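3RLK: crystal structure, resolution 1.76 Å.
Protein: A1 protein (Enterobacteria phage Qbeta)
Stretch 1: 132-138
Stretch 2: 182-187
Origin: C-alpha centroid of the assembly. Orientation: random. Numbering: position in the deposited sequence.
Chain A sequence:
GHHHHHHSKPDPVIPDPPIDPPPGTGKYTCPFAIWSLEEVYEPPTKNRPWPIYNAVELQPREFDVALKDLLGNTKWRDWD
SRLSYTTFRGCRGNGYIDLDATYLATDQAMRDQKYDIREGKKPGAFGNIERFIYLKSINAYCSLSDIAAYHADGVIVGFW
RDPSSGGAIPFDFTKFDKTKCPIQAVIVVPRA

Stretch 1, residues 132-138: FIYLKSI
Stretch 2 (182-187) PIQAVI

Contact between stretch 1 (132-138) and stretch 2 (182-187) of the Qbeta A1 protein, two segments of one chain packed through side chains and bridging water, with no direct hydrogen bond between them. Strand 132-135 and strand 183-187 run at 119° to each other (signed crossing angle -119°), their axes approaching to 8.4 Å, too far apart for backbone pairing. The register is set by L135 CA to I183 CA, 6.8 Å, and S137 CA to Q184 CA, 6.7 Å; 251 Å² is buried in all. P182 (phi/psi -70/148) leads into the second strand with its ring in the C-gamma endo pucker, and makes no contact with stretch 1.

I183 (-70/136) is the centre of the contact and gives up the largest area, 74 Å². Its CA-to-CB bond points toward stretch 1, and the m, t rotamer (chi1 -57°, chi2 165°) extends CD1 to 3.5 Å from CG1 of I133. I133 (-80/138) also points toward its partner, in a t, p rotamer. The same I183 CD1 lies 3.9 Å from the backbone O of Y134 (-82/134), whose CA-to-CB bond points away from stretch 2 and whose chi1 is 175° (t). I183 CG2 meets CD2 of L135 at 3.9 Å. L135 (-113/100) leaves its backbone sideways, but its m, t rotamer brings the end of the side chain nearer to stretch 2. The carbonyl of I183 is served by water: water 1 donates to I183 O at 2.9 Å and accepts from S137 N at 3.0 Å, joining the two backbones.

The CA-to-CB bond of Q184 (-107/-35) points away from stretch 1, and the residue meets S137 through its main-chain O. Q184 O lies 3.7 Å from S137 OG; water 2 spans this gap, donating to Q184 O at 2.6 Å and hydrogen-bonded to S137 OG at 3.0 Å. S137 (-48/-39, chi1 -68°, m) points toward stretch 2. It follows K136 (-61/-40) in a turn that is closed by a backbone hydrogen bond from I138 N to L135 O, 3.2 Å; I138 itself is at -118/10.

A185 (-169/162) is extended, points away and makes no contact. V186 (-118/129, chi1 168°, t) faces stretch 1 again, and its CG2 packs 3.7 Å from L135 CD2, so that this one leucine methyl touches both I183 and V186. I187 (-128/166, p, t) continues the strand out of reach of stretch 1, as F132 (-121/122, chi1 -69°, m) lies out of reach of stretch 2.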

# COMPACT_ATOMS: atom_id res chain seq x y z
N PHE A 132 8.01 -5.58 -2.77
CA PHE A 132 8.07 -4.46 -1.84
C PHE A 132 7.25 -3.29 -2.40
O PHE A 132 7.50 -2.80 -3.54
CB PHE A 132 9.50 -3.97 -1.64
CG PHE A 132 10.37 -4.92 -0.92
CD1 PHE A 132 10.70 -4.71 0.40
CD2 PHE A 132 10.85 -6.03 -1.57
CE1 PHE A 132 11.59 -5.62 1.08
CE2 PHE A 132 11.69 -6.94 -0.96
CZ PHE A 132 12.04 -6.76 0.37
N ILE A 133 6.25 -2.85 -1.63
CA ILE A 133 5.46 -1.69 -2.09
C ILE A 133 6.24 -0.42 -1.79
O ILE A 133 6.88 -0.31 -0.71
CB ILE A 133 4.05 -1.74 -1.39
CG1 ILE A 133 3.11 -0.71 -2.03
CG2 ILE A 133 4.18 -1.69 0.16
CD1 ILE A 133 2.76 -1.06 -3.49
N TYR A 134 6.24 0.53 -2.73
CA TYR A 134 6.91 1.80 -2.44
C TYR A 134 5.97 2.69 -1.63
O TYR A 134 4.76 2.78 -1.98
CB TYR A 134 7.34 2.50 -3.76
CG TYR A 134 7.94 3.88 -3.53
CD1 TYR A 134 9.20 4.04 -2.88
CD2 TYR A 134 7.28 5.01 -3.99
CE1 TYR A 134 9.73 5.31 -2.67
CE2 TYR A 134 7.84 6.30 -3.82
CZ TYR A 134 9.07 6.43 -3.16
OH TYR A 134 9.62 7.69 -2.97
N LEU A 135 6.50 3.30 -0.55
CA LEU A 135 5.76 4.25 0.28
C LEU A 135 6.36 5.63 0.12
O LEU A 135 7.34 5.99 0.76
CB LEU A 135 5.75 3.82 1.76
CG LEU A 135 5.47 2.35 2.10
CD1 LEU A 135 5.70 1.97 3.59
CD2 LEU A 135 4.01 2.06 1.80
N LYS A 136 5.71 6.43 -0.71
CA LYS A 136 6.19 7.79 -1.04
C LYS A 136 6.27 8.69 0.15
O LYS A 136 7.24 9.44 0.28
CB LYS A 136 5.23 8.38 -2.08
CG LYS A 136 5.50 9.86 -2.48
CD LYS A 136 6.95 10.09 -2.96
CE LYS A 136 7.07 11.44 -3.73
NZ LYS A 136 8.50 11.69 -4.20
N SER A 137 5.26 8.58 1.03
CA SER A 137 5.18 9.33 2.29
C SER A 137 6.47 9.29 3.08
O SER A 137 6.88 10.30 3.69
CB SER A 137 4.05 8.75 3.15
OG SER A 137 2.83 9.05 2.49
N ILE A 138 7.11 8.13 3.07
CA ILE A 138 8.40 8.02 3.78
C ILE A 138 9.57 7.68 2.86
O ILE A 138 10.70 7.39 3.36
CB ILE A 138 8.27 7.01 5.03
CG1 ILE A 138 7.87 5.61 4.51
CG2 ILE A 138 7.20 7.52 6.04
CD1 ILE A 138 7.90 4.47 5.56
N PRO A 182 -3.60 7.23 -3.79
CA PRO A 182 -2.24 7.10 -3.28
C PRO A 182 -2.21 6.51 -1.87
O PRO A 182 -3.17 6.69 -1.07
CB PRO A 182 -1.71 8.53 -3.30
CG PRO A 182 -2.97 9.42 -3.28
CD PRO A 182 -3.89 8.62 -4.18
N ILE A 183 -1.14 5.75 -1.60
CA ILE A 183 -0.98 5.17 -0.25
C ILE A 183 -0.69 6.27 0.73
O ILE A 183 0.17 7.14 0.46
CB ILE A 183 0.15 4.07 -0.24
CG1 ILE A 183 -0.20 3.00 -1.29
CG2 ILE A 183 0.50 3.59 1.24
CD1 ILE A 183 0.94 2.04 -1.71
N GLN A 184 -1.34 6.23 1.88
CA GLN A 184 -1.16 7.25 2.94
C GLN A 184 -0.36 6.67 4.06
O GLN A 184 0.36 7.40 4.75
CB GLN A 184 -2.52 7.63 3.51
CG GLN A 184 -3.60 8.07 2.49
CD GLN A 184 -3.15 9.31 1.75
OE1 GLN A 184 -2.87 9.25 0.55
NE2 GLN A 184 -2.92 10.38 2.49
N ALA A 185 -0.56 5.37 4.33
CA ALA A 185 0.16 4.72 5.45
C ALA A 185 0.01 3.21 5.42
O ALA A 185 -0.87 2.67 4.73
CB ALA A 185 -0.30 5.28 6.81
N VAL A 186 0.90 2.51 6.15
CA VAL A 186 0.76 1.06 6.34
C VAL A 186 0.59 0.96 7.84
O VAL A 186 1.41 1.55 8.65
CB VAL A 186 2.04 0.22 5.91
CG1 VAL A 186 1.91 -1.25 6.42
CG2 VAL A 186 2.22 0.18 4.40
N ILE A 187 -0.45 0.24 8.27
CA ILE A 187 -0.73 0.14 9.71
C ILE A 187 -0.88 -1.32 10.14
O ILE A 187 -1.08 -2.20 9.29
CB ILE A 187 -2.05 0.94 10.16
CG1 ILE A 187 -3.26 0.31 9.45
CG2 ILE A 187 -1.95 2.40 9.67
CD1 ILE A 187 -4.64 0.91 9.92
O HOH W 1 2.99 6.60 0.65
O HOH W 2 1.02 9.91 4.78